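Local coordinates for tube-forming protein in Mycobacterial Envelpe, TiME (Mycolicibacterium smegmatis, PDB 7CU9) that probably forms a tube across the mycobacterial outer envelope that may serve as a channel for protein secretion, at residues Thr114-Asp119 with Glu124-Thr129; Thr154-Glu159 with Val179-Met184. All coordinates share one frame; numbering follows the deposited sequence.

Interaction 1 of 2, residues Thr114-Asp119 with Glu124-Thr129; sequences TAMHLD and EVWTFT
E124, M116 and T114 bury the most surface where two adjacent strands of an antiparallel beta hairpin, 113-118 and 123-129, pair near one margin of the large sheet of this PknH-like domain. M116 and E124 form one hydrogen-bonded pair and T114 and W126 the next, each closed by two nearly straight N-H...O bonds. The shortest runs from M116 N to E124 O at 2.7 Å. Between them lies the non-hydrogen-bonded pair A115 and V125, whose CA atoms stand 4.4 Å apart and whose side chains occupy the other face from T114, M116, E124 and W126.

On the T114 and M116 face the side chains interlock diagonally. M116 has CG beside its backbone N (chi1 -80°) and runs extended from there to the sulfur, which puts SD 3.5 Å from W126 CD1; the bend that follows turns only the terminal methyl CE. This is a Met-aromatic contact of oblique geometry, the sulfur being 41° off the normal of the five-membered ring. F39 and A50 pack against M116 from strand 39-41 and helix 47-50, while K142 makes a cation-pi contact with W126.

In T114 the methyl CG2 falls between the backbone N and the carbonyl carbon and there meets F128 CE1 at 3.8 Å, while OG1 hydrogen-bonds with the backbone N of N43. At the other end, L118 CD1 meets the carboxylate of E124, 3.7 Å from OE2, the two side chains crossing at about a right angle. The same carboxylate also takes the indole N-H from within its own strand, which probably restrains rotation of both groups: W126 NE1 donates to E124 OE1 over 3.0 Å, with the oxygen in the ring plane but the nitrogen lying 37° out of the carboxylate plane.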
loop_
_atom_site.group_PDB
_atom_site.type_symbol
_atom_site.label_atom_id
_atom_site.label_comp_id
_atom_site.label_asym_id
_atom_site.label_seq_id
_atom_site.Cartn_x
_atom_site.Cartn_y
_atom_site.Cartn_z
ATOM N N THR B 114 -23.402 6.209 -6.851
ATOM C CA THR B 114 -24.585 6.291 -5.960
ATOM C C THR B 114 -24.157 6.757 -4.572
ATOM O O THR B 114 -22.976 6.603 -4.219
ATOM C CB THR B 114 -25.351 4.962 -5.944
ATOM O OG1 THR B 114 -26.628 5.194 -5.350
ATOM C CG2 THR B 114 -24.620 3.870 -5.197
ATOM N N ALA B 115 -25.108 7.314 -3.826
ATOM C CA ALA B 115 -24.899 7.822 -2.456
ATOM C C ALA B 115 -25.112 6.685 -1.454
ATOM O O ALA B 115 -26.075 5.911 -1.615
ATOM C CB ALA B 115 -25.818 8.986 -2.181
ATOM N N MET B 116 -24.189 6.583 -0.503
ATOM C CA MET B 116 -24.297 5.691 0.681
ATOM C C MET B 116 -24.664 6.559 1.886
ATOM O O MET B 116 -23.917 7.508 2.175
ATOM C CB MET B 116 -22.985 4.957 0.980
ATOM C CG MET B 116 -22.738 3.754 0.098
ATOM S SD MET B 116 -21.205 2.884 0.542
ATOM C CE MET B 116 -21.737 1.952 1.978
ATOM N N HIS B 117 -25.791 6.253 2.528
ATOM C CA HIS B 117 -26.249 6.931 3.769
ATOM C C HIS B 117 -25.831 6.068 4.959
ATOM O O HIS B 117 -26.395 4.970 5.104
ATOM C CB HIS B 117 -27.757 7.183 3.708
ATOM C CG HIS B 117 -28.167 7.874 2.455
ATOM N ND1 HIS B 117 -27.964 9.225 2.261
ATOM C CD2 HIS B 117 -28.731 7.405 1.323
ATOM C CE1 HIS B 117 -28.400 9.560 1.064
ATOM N NE2 HIS B 117 -28.877 8.465 0.469
ATOM N N LEU B 118 -24.859 6.535 5.744
ATOM C CA LEU B 118 -24.256 5.770 6.869
ATOM C C LEU B 118 -25.098 5.981 8.132
ATOM O O LEU B 118 -25.718 7.058 8.261
ATOM C CB LEU B 118 -22.807 6.221 7.075
ATOM C CG LEU B 118 -21.897 6.140 5.848
ATOM C CD1 LEU B 118 -20.457 6.444 6.229
ATOM C CD2 LEU B 118 -21.989 4.779 5.174
ATOM N N ASP B 119 -25.123 4.976 9.013
ATOM C CA ASP B 119 -25.887 4.987 10.291
ATOM C C ASP B 119 -25.446 6.186 11.142
ATOM O O ASP B 119 -26.298 6.720 11.875
ATOM C CB ASP B 119 -25.720 3.669 11.054
ATOM C CG ASP B 119 -26.465 2.492 10.446
ATOM O OD1 ASP B 119 -27.173 2.693 9.437
ATOM O OD2 ASP B 119 -26.339 1.378 10.993
ATOM N N GLU B 124 -21.760 9.406 1.818
ATOM C CA GLU B 124 -20.583 9.225 0.933
ATOM C C GLU B 124 -21.092 8.916 -0.473
ATOM O O GLU B 124 -22.157 8.291 -0.590
ATOM C CB GLU B 124 -19.690 8.093 1.435
ATOM C CG GLU B 124 -19.076 8.359 2.796
ATOM C CD GLU B 124 -18.285 7.195 3.363
ATOM O OE1 GLU B 124 -18.462 6.057 2.873
ATOM O OE2 GLU B 124 -17.504 7.425 4.308
ATOM N N VAL B 125 -20.369 9.361 -1.497
ATOM C CA VAL B 125 -20.704 9.063 -2.917
ATOM C C VAL B 125 -19.608 8.148 -3.456
ATOM O O VAL B 125 -18.422 8.505 -3.324
ATOM C CB VAL B 125 -20.851 10.349 -3.747
ATOM C CG1 VAL B 125 -21.097 10.046 -5.216
ATOM C CG2 VAL B 125 -21.949 11.235 -3.181
ATOM N N TRP B 126 -20.002 6.990 -3.984
ATOM C CA TRP B 126 -19.070 5.945 -4.472
ATOM C C TRP B 126 -19.386 5.607 -5.924
ATOM O O TRP B 126 -20.577 5.509 -6.270
ATOM C CB TRP B 126 -19.143 4.696 -3.589
ATOM C CG TRP B 126 -18.601 4.905 -2.212
ATOM C CD1 TRP B 126 -19.297 5.317 -1.114
ATOM C CD2 TRP B 126 -17.241 4.718 -1.780
ATOM N NE1 TRP B 126 -18.468 5.386 -0.028
ATOM C CE2 TRP B 126 -17.202 5.027 -0.404
ATOM C CE3 TRP B 126 -16.062 4.308 -2.409
ATOM C CZ2 TRP B 126 -16.029 4.938 0.345
ATOM C CZ3 TRP B 126 -14.902 4.228 -1.672
ATOM C CH2 TRP B 126 -14.888 4.537 -0.313
ATOM N N THR B 127 -18.334 5.411 -6.716
ATOM C CA THR B 127 -18.393 4.948 -8.124
ATOM C C THR B 127 -17.935 3.491 -8.173
ATOM O O THR B 127 -16.797 3.204 -7.735
ATOM C CB THR B 127 -17.537 5.831 -9.032
ATOM O OG1 THR B 127 -18.070 7.152 -8.917
ATOM C CG2 THR B 127 -17.547 5.364 -10.469
ATOM N N PHE B 128 -18.782 2.617 -8.705
ATOM C CA PHE B 128 -18.556 1.153 -8.733
ATOM C C PHE B 128 -18.062 0.716 -10.108
ATOM O O PHE B 128 -18.617 1.157 -11.132
ATOM C CB PHE B 128 -19.845 0.429 -8.356
ATOM C CG PHE B 128 -20.238 0.646 -6.921
ATOM C CD1 PHE B 128 -20.997 1.741 -6.547
ATOM C CD2 PHE B 128 -19.817 -0.231 -5.936
ATOM C CE1 PHE B 128 -21.332 1.949 -5.219
ATOM C CE2 PHE B 128 -20.156 -0.022 -4.610
ATOM C CZ PHE B 128 -20.912 1.065 -4.251
ATOM N N THR B 129 -17.060 -0.160 -10.121
ATOM C CA THR B 129 -16.545 -0.818 -11.343
ATOM C C THR B 129 -16.288 -2.292 -11.035
ATOM O O THR B 129 -15.979 -2.622 -9.876
ATOM C CB THR B 129 -15.296 -0.102 -11.867
ATOM O OG1 THR B 129 -14.289 -0.168 -10.861
ATOM C CG2 THR B 129 -15.558 1.342 -12.228
#

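Interaction 2 of 2, residues Thr154-Glu159 with Val179-Met184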
loop_
_atom_site.group_PDB
_atom_site.type_symbol
_atom_site.label_atom_id
_atom_site.label_comp_id
_atom_site.label_asym_id
_atom_site.label_seq_id
_atom_site.Cartn_x
_atom_site.Cartn_y
_atom_site.Cartn_z
ATOM N N THR B 154 -13.008 -8.640 -2.857
ATOM C CA THR B 154 -13.031 -10.004 -3.436
ATOM C C THR B 154 -14.020 -10.851 -2.634
ATOM O O THR B 154 -14.034 -10.757 -1.388
ATOM C CB THR B 154 -11.629 -10.612 -3.531
ATOM O OG1 THR B 154 -11.749 -11.782 -4.345
ATOM C CG2 THR B 154 -11.022 -10.959 -2.191
ATOM N N THR B 155 -14.851 -11.597 -3.352
ATOM C CA THR B 155 -15.825 -12.560 -2.791
ATOM C C THR B 155 -15.470 -13.930 -3.349
ATOM O O THR B 155 -15.379 -14.061 -4.583
ATOM C CB THR B 155 -17.259 -12.165 -3.148
ATOM O OG1 THR B 155 -17.497 -10.905 -2.524
ATOM C CG2 THR B 155 -18.278 -13.192 -2.704
ATOM N N ARG B 156 -15.263 -14.910 -2.481
ATOM C CA ARG B 156 -14.783 -16.232 -2.931
ATOM C C ARG B 156 -15.602 -17.318 -2.263
ATOM O O ARG B 156 -15.761 -17.293 -1.038
ATOM C CB ARG B 156 -13.294 -16.364 -2.648
ATOM C CG ARG B 156 -12.513 -15.255 -3.325
ATOM C CD ARG B 156 -11.049 -15.452 -3.134
ATOM N NE ARG B 156 -10.343 -14.325 -3.705
ATOM C CZ ARG B 156 -9.034 -14.289 -3.848
ATOM N NH1 ARG B 156 -8.305 -15.314 -3.433
ATOM N NH2 ARG B 156 -8.460 -13.226 -4.379
ATOM N N LYS B 157 -16.109 -18.224 -3.088
ATOM C CA LYS B 157 -16.879 -19.407 -2.650
ATOM C C LYS B 157 -15.915 -20.589 -2.700
ATOM O O LYS B 157 -15.340 -20.840 -3.769
ATOM C CB LYS B 157 -18.104 -19.535 -3.553
ATOM C CG LYS B 157 -19.154 -20.523 -3.083
ATOM C CD LYS B 157 -18.716 -21.945 -3.222
ATOM C CE LYS B 157 -19.864 -22.879 -3.512
ATOM N NZ LYS B 157 -19.373 -24.269 -3.616
ATOM N N ARG B 158 -15.706 -21.254 -1.568
ATOM C CA ARG B 158 -14.761 -22.389 -1.448
ATOM C C ARG B 158 -15.485 -23.487 -0.676
ATOM O O ARG B 158 -15.716 -23.292 0.517
ATOM C CB ARG B 158 -13.465 -21.939 -0.767
ATOM C CG ARG B 158 -12.717 -20.834 -1.501
ATOM C CD ARG B 158 -12.131 -21.341 -2.804
ATOM N NE ARG B 158 -11.288 -20.352 -3.470
ATOM C CZ ARG B 158 -11.693 -19.492 -4.402
ATOM N NH1 ARG B 158 -12.949 -19.458 -4.814
ATOM N NH2 ARG B 158 -10.813 -18.657 -4.928
ATOM N N GLU B 159 -15.860 -24.575 -1.355
ATOM C CA GLU B 159 -16.668 -25.666 -0.754
ATOM C C GLU B 159 -17.911 -25.034 -0.112
ATOM O O GLU B 159 -18.723 -24.437 -0.838
ATOM C CB GLU B 159 -15.811 -26.474 0.226
ATOM C CG GLU B 159 -14.725 -27.305 -0.439
ATOM C CD GLU B 159 -15.172 -28.687 -0.895
ATOM O OE1 GLU B 159 -16.390 -28.902 -1.021
ATOM O OE2 GLU B 159 -14.290 -29.546 -1.128
ATOM N N VAL B 179 -3.765 -11.157 -1.429
ATOM C CA VAL B 179 -2.906 -11.835 -0.414
ATOM C C VAL B 179 -3.784 -12.188 0.795
ATOM O O VAL B 179 -3.695 -13.324 1.292
ATOM C CB VAL B 179 -1.700 -10.972 -0.000
ATOM C CG1 VAL B 179 -0.988 -11.561 1.204
ATOM C CG2 VAL B 179 -0.725 -10.780 -1.151
ATOM N N LEU B 180 -4.615 -11.247 1.239
ATOM C CA LEU B 180 -5.479 -11.411 2.436
ATOM C C LEU B 180 -6.466 -12.561 2.203
ATOM O O LEU B 180 -6.565 -13.430 3.077
ATOM C CB LEU B 180 -6.204 -10.094 2.714
ATOM C CG LEU B 180 -7.219 -10.117 3.857
ATOM C CD1 LEU B 180 -6.599 -10.644 5.149
ATOM C CD2 LEU B 180 -7.813 -8.736 4.064
ATOM N N ALA B 181 -7.187 -12.560 1.082
ATOM C CA ALA B 181 -8.151 -13.635 0.756
ATOM C C ALA B 181 -7.422 -14.984 0.724
ATOM O O ALA B 181 -7.999 -15.977 1.198
ATOM C CB ALA B 181 -8.867 -13.350 -0.539
ATOM N N GLY B 182 -6.202 -15.023 0.184
ATOM C CA GLY B 182 -5.363 -16.237 0.190
ATOM C C GLY B 182 -5.083 -16.709 1.608
ATOM O O GLY B 182 -5.237 -17.911 1.891
ATOM N N ALA B 183 -4.695 -15.792 2.496
ATOM C CA ALA B 183 -4.364 -16.091 3.906
ATOM C C ALA B 183 -5.603 -16.646 4.617
ATOM O O ALA B 183 -5.473 -17.609 5.392
ATOM C CB ALA B 183 -3.836 -14.856 4.593
ATOM N N MET B 184 -6.771 -16.066 4.351
ATOM C CA MET B 184 -8.053 -16.520 4.952
ATOM C C MET B 184 -8.343 -17.944 4.468
ATOM O O MET B 184 -8.645 -18.816 5.309
ATOM C CB MET B 184 -9.196 -15.580 4.560
ATOM C CG MET B 184 -9.012 -14.171 5.099
ATOM S SD MET B 184 -10.052 -12.963 4.262
ATOM C CE MET B 184 -11.637 -13.375 4.984
HETATM O O HOH W 1 -9.008 -17.144 -1.326
#
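A181 presses its single methyl group against T154 and R156, packing helix 174-185 onto strand 150-158 in an alpha-on-beta layer of the PknH-like domain. The axes of segments 154-158 and 179-184 run at 28° to each other, 9.8 Å apart at their closest, a separation bridged by side chains.

The tight part is centred on A181 CB. It sits over one face of the R156 guanidinium, above its centre, with CZ of R156 3.4 Å from CB of A181. T154 CG2, two residues back on the same strand as the arginine, touches the same methyl, 3.6 Å from A181 CB. The arginine reaches this place because its chain is extended from CG to NE, and its flat end is held by T154: R156 NE donates almost straight to T154 OG1 over 3.0 Å, the oxygen lying at the edge of the guanidinium plane. That hydroxyl also hydrogen-bonds D139 of the neighbouring strand 137-144, so D139 may help to position the arginine through T154. D137 adds a long, weak ion pair with R156 NE.

Toward G182 the contact loosens. The nearest approach there, from R156 NH1 to G182 N, is 4.2 Å and is not a hydrogen bond. A water mediates instead: its oxygen accepts from R156 NH1 at 2.9 Å, and it donates to A181 O over 3.0 Å, the second of these bonds being weak.

How the interactions relate
Interaction 1 and interaction 2 both reach the same antiparallel sheet but lie on opposite sides of the chain's centre. Their centres are 24 Å apart and their nearest atoms about 10 Å, so they do not touch. Strand 137-144 lies between strands 123-129 and 150-158 in the sheet and connects the two regions: K142 and E144 meet side chains of interaction 1, while D137 and D139 serve arginine and threonine groups of interaction 2. One contact is strand pairing within the sheet and the other packs a helix against it. Close to interaction 2, V179 of the helix packs against D4 of the second subunit, whereas interaction 1 meets no other chain of the assembly.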